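Local structure of pyruvate kinase (Cryptosporidium parvum, 4DRS) at residues K45-C50 with S356-L361; I233-V238 with I265-K270; T326-L331 with M345-N350. The protein probably catalyses the last step of glycolysis, interconverting phosphoenolpyruvate plus ADP with pyruvate plus ATP, using magnesium and potassium ions. All coordinates share one frame; numbering follows the deposited sequence.

Contact 1 (K45-C50 with S356-L361); sequences KTQIIC and SDCVML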
# COMPACT_ATOMS: atom_id res chain seq x y z
N LYS A 45 -15.28 17.10 16.67
CA LYS A 45 -16.18 16.09 16.10
C LYS A 45 -16.71 15.12 17.14
O LYS A 45 -17.89 14.75 17.12
CB LYS A 45 -15.48 15.32 14.98
CG LYS A 45 -15.18 16.15 13.75
CD LYS A 45 -14.34 15.37 12.76
CE LYS A 45 -13.87 16.26 11.63
NZ LYS A 45 -15.02 16.96 10.98
N THR A 46 -15.84 14.73 18.06
CA THR A 46 -16.22 13.82 19.13
C THR A 46 -17.27 14.45 20.04
O THR A 46 -17.10 15.58 20.51
CB THR A 46 -14.99 13.38 19.95
OG1 THR A 46 -13.97 12.92 19.05
CG2 THR A 46 -15.36 12.25 20.92
N GLN A 47 -18.35 13.72 20.26
CA GLN A 47 -19.45 14.20 21.08
C GLN A 47 -19.10 14.07 22.56
O GLN A 47 -18.30 13.21 22.95
CB GLN A 47 -20.72 13.42 20.76
CG GLN A 47 -21.12 13.43 19.29
CD GLN A 47 -21.75 14.74 18.82
OE1 GLN A 47 -21.76 15.74 19.54
NE2 GLN A 47 -22.28 14.73 17.60
N ILE A 48 -19.70 14.93 23.38
CA ILE A 48 -19.42 14.95 24.81
C ILE A 48 -20.69 14.72 25.61
O ILE A 48 -21.67 15.46 25.47
CB ILE A 48 -18.74 16.27 25.24
CG1 ILE A 48 -17.33 16.37 24.64
CG2 ILE A 48 -18.68 16.37 26.76
CD1 ILE A 48 -16.64 17.69 24.90
N ILE A 49 -20.66 13.68 26.44
CA ILE A 49 -21.73 13.40 27.39
C ILE A 49 -21.32 13.90 28.78
O ILE A 49 -20.21 13.63 29.24
CB ILE A 49 -22.03 11.88 27.46
CG1 ILE A 49 -22.44 11.35 26.08
CG2 ILE A 49 -23.13 11.61 28.48
CD1 ILE A 49 -22.70 9.85 26.05
N CYS A 50 -22.22 14.64 29.43
CA CYS A 50 -22.01 15.10 30.81
C CYS A 50 -23.06 14.53 31.73
O CYS A 50 -24.25 14.55 31.42
CB CYS A 50 -22.06 16.63 30.91
SG CYS A 50 -20.84 17.49 29.90
N SER A 356 -13.27 6.45 19.20
CA SER A 356 -14.45 6.71 20.02
C SER A 356 -15.36 7.82 19.45
O SER A 356 -14.88 8.87 19.02
CB SER A 356 -14.02 7.06 21.44
OG SER A 356 -15.09 6.90 22.34
N ASP A 357 -16.66 7.57 19.46
CA ASP A 357 -17.65 8.55 19.00
C ASP A 357 -17.93 9.64 20.04
O ASP A 357 -18.07 10.81 19.69
CB ASP A 357 -18.96 7.87 18.58
CG ASP A 357 -18.88 7.24 17.20
OD1 ASP A 357 -18.29 6.15 17.07
OD2 ASP A 357 -19.41 7.85 16.24
N CYS A 358 -18.06 9.23 21.30
CA CYS A 358 -18.30 10.16 22.40
C CYS A 358 -17.38 9.88 23.56
O CYS A 358 -16.94 8.75 23.75
CB CYS A 358 -19.73 10.07 22.94
SG CYS A 358 -21.01 9.83 21.71
N VAL A 359 -17.13 10.92 24.34
CA VAL A 359 -16.48 10.78 25.63
C VAL A 359 -17.46 11.25 26.70
O VAL A 359 -18.29 12.13 26.45
CB VAL A 359 -15.15 11.57 25.70
CG1 VAL A 359 -14.12 10.92 24.78
CG2 VAL A 359 -15.35 13.03 25.32
N MET A 360 -17.39 10.63 27.87
CA MET A 360 -18.32 10.93 28.94
C MET A 360 -17.62 11.36 30.22
O MET A 360 -16.66 10.71 30.65
CB MET A 360 -19.20 9.71 29.21
CG MET A 360 -20.35 9.98 30.17
SD MET A 360 -21.25 8.47 30.55
CE MET A 360 -20.53 8.04 32.13
N LEU A 361 -18.11 12.44 30.81
CA LEU A 361 -17.69 12.89 32.14
C LEU A 361 -18.65 12.38 33.20
O LEU A 361 -19.86 12.48 33.04
CB LEU A 361 -17.65 14.42 32.21
CG LEU A 361 -16.46 15.13 31.57
CD1 LEU A 361 -16.69 16.63 31.58
CD2 LEU A 361 -15.16 14.79 32.28
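Ile-49 meets Met-360 on a pair of parallel strands, 47-50 and 358-361, whose axes approach to 4.6 Å and cross at -22°. The CB of Ile-49 lies 3.7 Å from CG of Met-360. Its CG2, anti to the backbone N (chi1 -58° for CG1), comes slightly nearer to that same methylene, at 3.6 Å. The other branch extends through CG1 to CD1, which reaches back along the strand to within 4.3 Å of CB of Cys-358. One methyl thus touches the residue directly across and the other touches the residue two positions earlier. Beside them, CB of Gln-47 packs on SG of Cys-358, while the Gln-47 amide turns off to Ser-71 and Ala-466. On the reverse face, CG1 of Ile-48 leans obliquely on CG2 of Val-359 at 3.9 Å. Four backbone bonds hold the strands in this register. Ile-49 N to Val-359 O is the shortest, at 2.8 Å, and the straightest, at 173°; Gln-47 N to Asp-357 O begins the series. These are the first and last strands of the eight-stranded barrel, so their pairing closes it. Ile-49 and Met-360 face its interior with Arg-74 of strand 72-76, while Ile-48, Val-359 and Leu-361 lie against helix 371-386.

Contact 2 (I233-V238 with I265-K270); sequences IALSFV and IKIISK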
# COMPACT_ATOMS: atom_id res chain seq x y z
N ILE A 233 -31.22 5.12 26.36
CA ILE A 233 -31.22 4.30 27.55
C ILE A 233 -29.84 3.63 27.63
O ILE A 233 -29.51 2.77 26.81
CB ILE A 233 -32.32 3.21 27.52
CG1 ILE A 233 -33.72 3.84 27.46
CG2 ILE A 233 -32.22 2.31 28.74
CD1 ILE A 233 -34.83 2.88 27.09
N ALA A 234 -29.04 4.05 28.60
CA ALA A 234 -27.76 3.40 28.86
C ALA A 234 -28.03 2.24 29.80
O ALA A 234 -28.30 2.43 30.99
CB ALA A 234 -26.76 4.38 29.46
N LEU A 235 -27.99 1.04 29.25
CA LEU A 235 -28.36 -0.16 29.97
C LEU A 235 -27.15 -0.71 30.73
O LEU A 235 -26.19 -1.18 30.12
CB LEU A 235 -28.91 -1.18 28.98
CG LEU A 235 -30.07 -2.10 29.36
CD1 LEU A 235 -31.29 -1.30 29.79
CD2 LEU A 235 -30.41 -3.00 28.17
N SER A 236 -27.19 -0.61 32.06
CA SER A 236 -26.06 -1.03 32.90
C SER A 236 -25.88 -2.55 32.97
O SER A 236 -26.85 -3.30 33.05
CB SER A 236 -26.18 -0.47 34.32
OG SER A 236 -26.09 0.94 34.32
N PHE A 237 -24.62 -2.98 32.95
CA PHE A 237 -24.23 -4.40 33.12
C PHE A 237 -24.89 -5.38 32.15
O PHE A 237 -25.31 -6.46 32.56
CB PHE A 237 -24.45 -4.87 34.57
CG PHE A 237 -23.43 -4.34 35.55
CD1 PHE A 237 -22.27 -5.07 35.82
CD2 PHE A 237 -23.63 -3.13 36.20
CE1 PHE A 237 -21.32 -4.59 36.71
CE2 PHE A 237 -22.70 -2.65 37.10
CZ PHE A 237 -21.53 -3.37 37.35
N VAL A 238 -24.99 -5.02 30.88
CA VAL A 238 -25.48 -5.94 29.86
C VAL A 238 -24.48 -7.09 29.72
O VAL A 238 -23.27 -6.86 29.73
CB VAL A 238 -25.70 -5.23 28.51
CG1 VAL A 238 -26.07 -6.22 27.41
CG2 VAL A 238 -26.79 -4.17 28.65
N ILE A 265 -36.34 5.54 20.70
CA ILE A 265 -35.31 5.68 21.73
C ILE A 265 -34.21 4.64 21.55
O ILE A 265 -34.49 3.47 21.27
CB ILE A 265 -35.92 5.62 23.17
CG1 ILE A 265 -34.90 6.10 24.21
CG2 ILE A 265 -36.46 4.23 23.49
CD1 ILE A 265 -35.47 6.38 25.58
N LYS A 266 -32.96 5.06 21.71
CA LYS A 266 -31.81 4.21 21.40
C LYS A 266 -31.22 3.49 22.60
O LYS A 266 -31.04 4.08 23.67
CB LYS A 266 -30.74 5.02 20.64
CG LYS A 266 -31.10 5.22 19.18
CD LYS A 266 -30.53 6.51 18.62
CE LYS A 266 -31.37 6.97 17.43
NZ LYS A 266 -32.77 7.32 17.83
N ILE A 267 -30.96 2.21 22.41
CA ILE A 267 -30.40 1.36 23.46
C ILE A 267 -28.88 1.35 23.35
O ILE A 267 -28.32 0.94 22.33
CB ILE A 267 -30.93 -0.09 23.37
CG1 ILE A 267 -32.46 -0.09 23.52
CG2 ILE A 267 -30.27 -0.97 24.42
CD1 ILE A 267 -33.11 -1.42 23.17
N ILE A 268 -28.24 1.81 24.41
CA ILE A 268 -26.79 1.83 24.49
C ILE A 268 -26.37 0.87 25.59
O ILE A 268 -26.64 1.10 26.76
CB ILE A 268 -26.26 3.26 24.74
CG1 ILE A 268 -26.72 4.18 23.59
CG2 ILE A 268 -24.74 3.28 24.88
CD1 ILE A 268 -26.50 5.65 23.85
N SER A 269 -25.76 -0.24 25.20
CA SER A 269 -25.39 -1.27 26.16
C SER A 269 -24.03 -0.97 26.77
O SER A 269 -23.07 -0.67 26.06
CB SER A 269 -25.40 -2.65 25.51
OG SER A 269 -26.71 -3.00 25.13
N LYS A 270 -23.97 -1.05 28.10
CA LYS A 270 -22.75 -0.80 28.85
C LYS A 270 -22.04 -2.11 29.14
O LYS A 270 -22.59 -2.99 29.81
CB LYS A 270 -23.06 -0.08 30.16
CG LYS A 270 -23.59 1.34 29.97
CD LYS A 270 -24.24 1.88 31.23
CE LYS A 270 -23.24 2.03 32.37
NZ LYS A 270 -23.93 2.45 33.61
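Lys-270 spends its length along the 233-238 segment and ends on Ser-236. Its CB lies 3.3 Å from O of Leu-235, and CG and CD continue past the same carbonyl. A bend at chi3 (65°) then brings NZ to OG of Ser-236, with a hydrogen bond of 2.7 Å in which the lysine donates. At the far end, Ile-233 and Ile-265 cross at about a right angle, with CG1 of the former 3.6 Å from CD1 of the latter. Val-238 sets CG2 3.7 Å from OG of Ser-269, whose hydroxyl is hydrogen-bonded to Ser-287.

Backbone bonds set the register that brings these side chains together. Between the parallel strands the donor alternates: Ile-233 N to Lys-266 O, Ile-268 N to Ile-233 O, Leu-235 N to Ile-268 O at 2.8 Å, Lys-270 N to Leu-235 O. A weak one from Val-238 N to Lys-270 O follows where the chain turns away. One layer further out, Asp-109 forms a salt bridge with NZ of Lys-270, and the Thr-110 carbonyl bonds OG of Ser-236, so both polar tips have a second partner.

Strands 232-235 and 266-271, joined through helix 241-252, make one beta-alpha-beta unit of the TIM barrel. The nearest side-chain atoms of Lys-270 and Arg-74 are about 4 Å apart; Arg-74 binds ADP in a structure of this protein, though none is bound to this chain. A nearby glycerol probably comes from the crystallisation liquor. Lys-270 and Ser-236 lie at the C-terminal ends of the strands, where such barrels place their active sites.

Contact 3 (T326-L331 with M345-N350); sequences TATQML and MTDVAN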
# COMPACT_ATOMS: atom_id res chain seq x y z
N THR A 326 -16.77 6.15 25.23
CA THR A 326 -15.72 5.92 26.23
C THR A 326 -16.02 6.72 27.50
O THR A 326 -16.20 7.94 27.45
CB THR A 326 -14.33 6.29 25.67
OG1 THR A 326 -13.99 5.35 24.65
CG2 THR A 326 -13.26 6.24 26.77
N ALA A 327 -16.06 6.04 28.64
CA ALA A 327 -16.51 6.64 29.89
C ALA A 327 -15.94 5.92 31.09
O ALA A 327 -16.62 5.10 31.71
CB ALA A 327 -18.03 6.59 29.95
N THR A 328 -14.68 6.21 31.42
CA THR A 328 -14.04 5.56 32.57
C THR A 328 -13.74 6.57 33.68
O THR A 328 -12.87 6.35 34.52
CB THR A 328 -12.75 4.82 32.15
OG1 THR A 328 -11.92 5.68 31.35
CG2 THR A 328 -13.09 3.56 31.35
N GLN A 329 -14.52 7.66 33.69
CA GLN A 329 -14.27 8.82 34.55
C GLN A 329 -12.86 9.36 34.31
O GLN A 329 -11.98 9.28 35.18
CB GLN A 329 -14.52 8.50 36.03
CG GLN A 329 -14.73 9.73 36.91
CD GLN A 329 -14.94 9.38 38.37
OE1 GLN A 329 -14.06 8.82 39.02
NE2 GLN A 329 -16.11 9.72 38.89
N MET A 330 -12.65 9.89 33.11
CA MET A 330 -11.32 10.24 32.63
C MET A 330 -10.64 11.39 33.38
O MET A 330 -9.41 11.45 33.44
CB MET A 330 -11.35 10.54 31.12
CG MET A 330 -11.59 9.31 30.26
SD MET A 330 -13.30 8.76 30.25
CE MET A 330 -13.97 9.88 29.01
N LEU A 331 -11.43 12.30 33.95
CA LEU A 331 -10.87 13.48 34.62
C LEU A 331 -11.12 13.50 36.13
O LEU A 331 -11.65 14.48 36.67
CB LEU A 331 -11.37 14.78 33.95
CG LEU A 331 -11.28 14.94 32.42
CD1 LEU A 331 -11.93 16.24 31.98
CD2 LEU A 331 -9.85 14.88 31.90
N MET A 345 -5.67 13.78 30.34
CA MET A 345 -5.83 14.40 29.03
C MET A 345 -5.44 13.44 27.91
O MET A 345 -6.16 13.33 26.91
CB MET A 345 -5.03 15.70 28.93
CG MET A 345 -5.51 16.80 29.88
SD MET A 345 -4.50 18.29 29.78
CE MET A 345 -5.55 19.32 28.76
N THR A 346 -4.33 12.74 28.09
CA THR A 346 -3.87 11.76 27.09
C THR A 346 -4.86 10.59 26.95
O THR A 346 -4.99 10.03 25.86
CB THR A 346 -2.45 11.23 27.38
OG1 THR A 346 -2.45 10.53 28.63
CG2 THR A 346 -1.43 12.37 27.42
N ASP A 347 -5.56 10.26 28.03
CA ASP A 347 -6.58 9.21 28.01
C ASP A 347 -7.73 9.56 27.07
O ASP A 347 -8.19 8.70 26.30
CB ASP A 347 -7.11 8.94 29.42
CG ASP A 347 -7.90 7.63 29.50
OD1 ASP A 347 -7.41 6.60 28.99
OD2 ASP A 347 -9.00 7.62 30.08
N VAL A 348 -8.19 10.81 27.13
CA VAL A 348 -9.26 11.29 26.25
C VAL A 348 -8.76 11.43 24.82
O VAL A 348 -9.45 11.06 23.87
CB VAL A 348 -9.85 12.62 26.75
CG1 VAL A 348 -11.05 13.03 25.90
CG2 VAL A 348 -10.27 12.51 28.21
N ALA A 349 -7.55 11.98 24.67
CA ALA A 349 -6.91 12.09 23.37
C ALA A 349 -6.79 10.74 22.68
O ALA A 349 -7.13 10.60 21.50
CB ALA A 349 -5.53 12.73 23.52
N ASN A 350 -6.31 9.74 23.41
CA ASN A 350 -6.14 8.41 22.86
C ASN A 350 -7.45 7.65 22.66
O ASN A 350 -7.54 6.79 21.78
CB ASN A 350 -5.13 7.59 23.68
CG ASN A 350 -3.70 8.04 23.43
OD1 ASN A 350 -3.19 7.96 22.31
ND2 ASN A 350 -3.04 8.52 24.48
O HOH W 1 -9.91 4.68 29.88
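CG of Met-330 comes at the OD2 end of the carboxylate of Asp-347, 3.1 Å from that oxygen and tilted a little out of the group's plane rather than over a face. The two side chains cross at about a right angle, with CG nearest and CB a little farther off. A water 2.7 Å from OG1 of Thr-328 can donate to OD2 of Asp-347 at 3.1 Å, though it has more acceptors near it than protons to give. It is thus a likely bridge from the strand-end loop to the helix. The carboxylate reaches across because CG of Asp-347 stands anti to the backbone N (chi1 -165°). At its other end, OD1 is hydrogen-bonded to OG1 of Thr-346 of the second subunit, so the group is held between its own barrel and the neighbouring chain.

Met-330 curls back on itself, bent at chi2 (76°) and again at chi3 (82°). The curl returns SD to the backbone of its own loop, where it takes a weak hydrogen bond of 3.1 Å from N of Thr-328. The outer curve of the chain is left for the helix: CB of Met-330 rests on CG2 of Val-348 at 3.7 Å, and CD2 of Leu-331 reaches the same methyl more loosely, at 4.4 Å. Val-348 is thus the apolar half of the contact and Asp-347 the polar half, on consecutive residues of one helix.

The loop leaves strand 324-327 and its chain returns through helix 342-354, part of a beta-alpha-beta unit that ends in strand 358-361. Val-359 of that strand underlies both Met-330 and Val-348. Helix 371-386 covers Val-348 and Leu-331 from beside, while helix 306-320 touches Thr-328.

In the fold
All three contacts are buried and belong to one TIM barrel. Contacts 1 and 2 each pair neighbouring parallel strands; contact 1 joins the two chain-distant strands that shut the barrel, contact 2 successive ones, and their centres lie 16 Å apart. Contact 3 instead packs a strand-end loop on a surrounding helix beside the second subunit, with no direct hydrogen bond between its segments. It adjoins contact 1: the backbone of Thr-326 is hydrogen-bonded to those of Cys-358 and Met-360, and Met-360 packs on Ala-327. Contact 1 combines backbone bonding with apolar side chains; contact 2 adds a buried lysine, paired with an aspartate outside the contact, to the same bonding; contact 3 relies on a likely water bridge.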